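Long-range contacts in accelerated cell death 11 (Arabidopsis thaliana, PDB 4NT1), which selectively transfers ceramide-1-phosphate and phytoceramide-1-phosphate between membranes, without transporting ceramide or glycosphingolipids: residues A[108-113]-A[137-142]; A[131-136]-A[154-159]. One frame throughout, in Å; residues are numbered along the deposited sequence.

Interaction 1 (A[108-113]-A[137-142]); sequences GLDMVK and AQVFAP
The phenyl ring of F140 has V139 CG1 over one face, 4.2 Å above the ring plane and displaced toward the rim, while the sulfur of M111 lies in the plane at the ring's edge. M111 SD is 4.7 Å from the centroid of the F140 ring, 86° off the ring normal, and sits beside CD2 and CE2, making this an edge-on Met-aromatic contact. Closer to the backbone, M111 CB packs obliquely against F140 CE2 at 3.5 Å, with CG just beyond it; the two side chains cross at about a right angle. The M111 chi3 torsion (82°) then turns the terminal methyl CE away from the ring. The M111 side chain also packs on F48 of helix 34-51. At the tip of the ring, F140 CZ reaches the helix backbone at G108, 3.8 Å from G108 N, where no side chain stands between ring and main chain.

V139 seats both its methyls on the same helix. CG1, anti to its own backbone N (chi1 178°), lies 3.9 Å from M111 CB, and CG2 lies 3.8 Å from M111 CA, next to the carboxylate of D110. No direct hydrogen bond joins the two segments. At the solvent side, however, a water donates to D110 OD2 at 2.6 Å and accepts from Q138 NE2 at 3.1 Å, bridging the two polar side chains alongside the apolar patch.

F140 also makes a T-shaped (edge-to-face) contact with F57, touches R107, and lies close to H144 and D61, both of which bind the N-acylsphingoid base 1-phosphate. The contact thus packs the end of helix 129-139 onto helix 98-121 in the all-helical GLTP fold, placing an aromatic side chain beside residues of the lipid-binding site.

Interaction 2 (A[131-136]-A[154-159]); sequences PATKSY and LGMYAL
T133 OG1 is hydrogen-bonded to the carbonyl oxygen of K129, one turn back in its own helix, and at the same time packs against the side chain of M156. M156 SD and CG each lie 3.8 Å from T133 OG1, and the two side chains cross obliquely. The bond to K129 O gives the hydroxyl a partner within its own helix, and its contact with the thioether is van der Waals only.

M156 carries much of the contact. A bend at chi2 (-61°) turns SD toward helix 129-139, where it lies 4.1 Å from A132 CB. The terminal methyl continues over the helix backbone: M156 CE is 4.0 Å from both T133 CA and A132 O, and approaches Y136 CB more loosely. L159 covers A132 with its forked end, CD1 and CD2 each 3.8 Å from A132 CB. M156 and L159 are brought onto the same helix by the 3-10 turn at 156-157, where L159 N bonds to M156 O at 3.2 Å.

Beyond the two segments, M156 packs on F55, and Y136 OH is hydrogen-bonded to ND1 of H144, a residue that binds the sphingoid lipid. Helix 129-139 thus packs against the 3-10 turn and loop at the end of helix 146-155 in the all-helical GLTP fold, and Y136, through its bond to H144, is placed as a probable second-shell residue of the lipid-binding site.

Along the chain the segments alternate: 108-113, 131-136, 137-142, 154-159. Both interactions use helix 129-139, whose C-terminal end meets helix 98-121 in interaction 1 and whose earlier turns meet the end of helix 146-155 and the turn after it in interaction 2. Their centres lie 12 Å apart, interaction 1 nearer the middle of the molecule (about 8 Å from the chain centre, against 16 Å). They adjoin through a probable hydrogen bond from A141 N to Y136 O and through packing of M111 CG on S135 O. Helix 129-139 thereby joins helix 98-121 to the end of helix 146-155, and both contacts bring an aromatic residue close to H144.

Interaction 1 (A[108-113]-A[137-142])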
loop_
_atom_site.group_PDB
_atom_site.type_symbol
_atom_site.label_atom_id
_atom_site.label_comp_id
_atom_site.label_asym_id
_atom_site.label_seq_id
_atom_site.Cartn_x
_atom_site.Cartn_y
_atom_site.Cartn_z
ATOM N N GLY A 108 3.202 -0.404 -2.039
ATOM C CA GLY A 108 2.217 0.653 -1.908
ATOM C C GLY A 108 1.574 0.698 -0.524
ATOM O O GLY A 108 1.407 1.769 0.064
ATOM N N LEU A 109 1.201 -0.472 -0.005
ATOM C CA LEU A 109 0.608 -0.546 1.331
ATOM C C LEU A 109 1.582 -0.017 2.365
ATOM O O LEU A 109 1.186 0.665 3.314
ATOM C CB LEU A 109 0.244 -1.981 1.692
ATOM C CG LEU A 109 -0.806 -2.651 0.819
ATOM C CD1 LEU A 109 -0.980 -4.111 1.235
ATOM C CD2 LEU A 109 -2.150 -1.896 0.859
ATOM N N ASP A 110 2.858 -0.344 2.182
ATOM C CA ASP A 110 3.907 0.094 3.097
ATOM C C ASP A 110 4.091 1.609 2.995
ATOM O O ASP A 110 4.188 2.291 4.017
ATOM C CB ASP A 110 5.213 -0.658 2.775
ATOM C CG ASP A 110 6.214 -0.647 3.920
ATOM O OD1 ASP A 110 5.830 -0.333 5.063
ATOM O OD2 ASP A 110 7.402 -0.971 3.663
ATOM N N MET A 111 4.107 2.157 1.779
ATOM C CA MET A 111 4.240 3.613 1.657
ATOM C C MET A 111 3.097 4.353 2.364
ATOM O O MET A 111 3.315 5.375 3.010
ATOM C CB MET A 111 4.331 4.081 0.198
ATOM C CG MET A 111 4.943 5.511 0.081
ATOM S SD MET A 111 4.263 6.485 -1.277
ATOM C CE MET A 111 2.747 7.129 -0.555
ATOM N N VAL A 112 1.878 3.844 2.220
ATOM C CA VAL A 112 0.728 4.457 2.876
ATOM C C VAL A 112 0.871 4.326 4.392
ATOM O O VAL A 112 0.625 5.285 5.124
ATOM C CB VAL A 112 -0.618 3.890 2.375
ATOM C CG1 VAL A 112 -1.792 4.500 3.176
ATOM C CG2 VAL A 112 -0.798 4.184 0.882
ATOM N N LYS A 113 1.299 3.159 4.860
ATOM C CA LYS A 113 1.548 2.985 6.287
ATOM C C LYS A 113 2.522 4.039 6.833
ATOM O O LYS A 113 2.264 4.640 7.873
ATOM C CB LYS A 113 2.095 1.590 6.603
ATOM C CG LYS A 113 2.338 1.376 8.101
ATOM C CD LYS A 113 3.082 0.090 8.412
ATOM C CE LYS A 113 4.569 0.255 8.255
ATOM N NZ LYS A 113 5.283 -0.384 9.395
ATOM N N ALA A 137 10.679 8.426 0.079
ATOM C CA ALA A 137 12.120 8.155 0.099
ATOM C C ALA A 137 12.446 6.817 0.764
ATOM O O ALA A 137 13.374 6.129 0.363
ATOM C CB ALA A 137 12.863 9.295 0.794
ATOM N N GLN A 138 11.685 6.447 1.788
ATOM C CA GLN A 138 11.921 5.169 2.447
ATOM C C GLN A 138 11.456 3.985 1.606
ATOM O O GLN A 138 12.150 2.974 1.502
ATOM C CB GLN A 138 11.246 5.109 3.818
ATOM C CG GLN A 138 11.450 3.778 4.539
ATOM C CD GLN A 138 10.666 3.686 5.834
ATOM O OE1 GLN A 138 10.545 4.667 6.563
ATOM N NE2 GLN A 138 10.118 2.507 6.119
ATOM N N VAL A 139 10.270 4.104 1.016
ATOM C CA VAL A 139 9.641 2.947 0.383
ATOM C C VAL A 139 9.904 2.823 -1.118
ATOM O O VAL A 139 10.236 1.740 -1.602
ATOM C CB VAL A 139 8.114 2.915 0.680
ATOM C CG1 VAL A 139 7.444 1.733 -0.028
ATOM C CG2 VAL A 139 7.882 2.843 2.183
ATOM N N PHE A 140 9.776 3.922 -1.854
ATOM C CA PHE A 140 9.823 3.849 -3.309
ATOM C C PHE A 140 11.127 4.325 -3.956
ATOM O O PHE A 140 11.541 3.787 -4.976
ATOM C CB PHE A 140 8.632 4.584 -3.932
ATOM C CG PHE A 140 7.357 3.788 -3.934
ATOM C CD1 PHE A 140 7.251 2.626 -4.678
ATOM C CD2 PHE A 140 6.255 4.220 -3.212
ATOM C CE1 PHE A 140 6.069 1.894 -4.687
ATOM C CE2 PHE A 140 5.067 3.494 -3.220
ATOM C CZ PHE A 140 4.978 2.333 -3.959
ATOM N N ALA A 141 11.774 5.334 -3.384
ATOM C CA ALA A 141 13.012 5.816 -3.986
ATOM C C ALA A 141 14.038 4.703 -4.277
ATOM O O ALA A 141 14.698 4.746 -5.307
ATOM C CB ALA A 141 13.639 6.940 -3.144
ATOM N N PRO A 142 14.187 3.710 -3.374
ATOM C CA PRO A 142 15.191 2.671 -3.649
ATOM C C PRO A 142 14.894 1.835 -4.895
ATOM O O PRO A 142 15.770 1.104 -5.358
ATOM C CB PRO A 142 15.124 1.774 -2.404
ATOM C CG PRO A 142 14.546 2.652 -1.339
ATOM C CD PRO A 142 13.555 3.515 -2.059
HETATM O O HOH W 1 9.726 0.130 4.154
#

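Interaction 2 (A[131-136]-A[154-159])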
loop_
_atom_site.group_PDB
_atom_site.type_symbol
_atom_site.label_atom_id
_atom_site.label_comp_id
_atom_site.label_asym_id
_atom_site.label_seq_id
_atom_site.Cartn_x
_atom_site.Cartn_y
_atom_site.Cartn_z
ATOM N N PRO A 131 5.936 14.337 5.607
ATOM C CA PRO A 131 5.407 12.962 5.581
ATOM C C PRO A 131 5.406 12.334 4.186
ATOM O O PRO A 131 5.765 11.164 4.047
ATOM C CB PRO A 131 3.963 13.120 6.084
ATOM C CG PRO A 131 3.982 14.389 6.897
ATOM C CD PRO A 131 5.009 15.285 6.250
ATOM N N ALA A 132 4.987 13.081 3.169
ATOM C CA ALA A 132 4.961 12.528 1.808
ATOM C C ALA A 132 6.383 12.242 1.314
ATOM O O ALA A 132 6.652 11.195 0.720
ATOM C CB ALA A 132 4.242 13.460 0.864
ATOM N N THR A 133 7.297 13.171 1.574
ATOM C CA THR A 133 8.697 12.976 1.187
ATOM C C THR A 133 9.359 11.798 1.914
ATOM O O THR A 133 10.043 10.985 1.293
ATOM C CB THR A 133 9.532 14.262 1.397
ATOM O OG1 THR A 133 9.029 15.290 0.543
ATOM C CG2 THR A 133 11.005 14.006 1.068
ATOM N N LYS A 134 9.150 11.697 3.226
ATOM C CA LYS A 134 9.775 10.631 4.006
ATOM C C LYS A 134 9.247 9.247 3.629
ATOM O O LYS A 134 10.004 8.278 3.572
ATOM C CB LYS A 134 9.589 10.867 5.503
ATOM C CG LYS A 134 10.459 11.990 6.058
ATOM C CD LYS A 134 10.144 12.247 7.525
ATOM C CE LYS A 134 11.047 13.326 8.110
ATOM N NZ LYS A 134 10.791 13.547 9.565
ATOM N N SER A 135 7.947 9.151 3.379
ATOM C CA SER A 135 7.375 7.858 3.022
ATOM C C SER A 135 7.833 7.457 1.617
ATOM O O SER A 135 8.132 6.294 1.368
ATOM C CB SER A 135 5.844 7.875 3.140
ATOM O OG SER A 135 5.267 8.821 2.258
ATOM N N TYR A 136 7.914 8.422 0.705
ATOM C CA TYR A 136 8.386 8.116 -0.643
ATOM C C TYR A 136 9.845 7.672 -0.630
ATOM O O TYR A 136 10.207 6.662 -1.241
ATOM C CB TYR A 136 8.233 9.313 -1.592
ATOM C CG TYR A 136 8.923 9.048 -2.897
ATOM C CD1 TYR A 136 8.300 8.293 -3.886
ATOM C CD2 TYR A 136 10.223 9.488 -3.125
ATOM C CE1 TYR A 136 8.936 8.012 -5.076
ATOM C CE2 TYR A 136 10.870 9.206 -4.324
ATOM C CZ TYR A 136 10.223 8.465 -5.287
ATOM O OH TYR A 136 10.847 8.183 -6.478
ATOM N N LEU A 154 9.815 17.250 -7.645
ATOM C CA LEU A 154 9.312 18.488 -8.223
ATOM C C LEU A 154 7.803 18.618 -8.013
ATOM O O LEU A 154 7.261 19.723 -7.959
ATOM C CB LEU A 154 9.678 18.576 -9.705
ATOM C CG LEU A 154 11.188 18.617 -9.988
ATOM C CD1 LEU A 154 11.475 18.663 -11.483
ATOM C CD2 LEU A 154 11.838 19.799 -9.272
ATOM N N GLY A 155 7.130 17.484 -7.865
ATOM C CA GLY A 155 5.695 17.485 -7.654
ATOM C C GLY A 155 5.263 17.750 -6.224
ATOM O O GLY A 155 4.077 17.954 -5.959
ATOM N N MET A 156 6.218 17.757 -5.299
ATOM C CA MET A 156 5.903 17.916 -3.885
ATOM C C MET A 156 5.235 19.252 -3.558
ATOM O O MET A 156 4.469 19.343 -2.602
ATOM C CB MET A 156 7.149 17.718 -3.013
ATOM C CG MET A 156 7.604 16.274 -2.885
ATOM S SD MET A 156 6.370 15.190 -2.125
ATOM C CE MET A 156 7.144 13.601 -2.396
ATOM N N TYR A 157 5.523 20.282 -4.347
ATOM C CA TYR A 157 4.944 21.603 -4.112
ATOM C C TYR A 157 3.440 21.561 -4.320
ATOM O O TYR A 157 2.704 22.398 -3.795
ATOM C CB TYR A 157 5.559 22.636 -5.057
ATOM N N ALA A 158 2.994 20.576 -5.092
ATOM C CA ALA A 158 1.593 20.461 -5.467
ATOM C C ALA A 158 0.822 19.500 -4.565
ATOM O O ALA A 158 -0.292 19.111 -4.885
ATOM C CB ALA A 158 1.469 20.036 -6.921
ATOM N N LEU A 159 1.417 19.110 -3.444
ATOM C CA LEU A 159 0.670 18.350 -2.451
ATOM C C LEU A 159 -0.485 19.207 -1.963
ATOM O O LEU A 159 -0.352 20.425 -1.859
ATOM C CB LEU A 159 1.553 17.992 -1.258
ATOM C CG LEU A 159 2.651 16.951 -1.446
ATOM C CD1 LEU A 159 3.683 17.060 -0.333
ATOM C CD2 LEU A 159 2.058 15.545 -1.494
#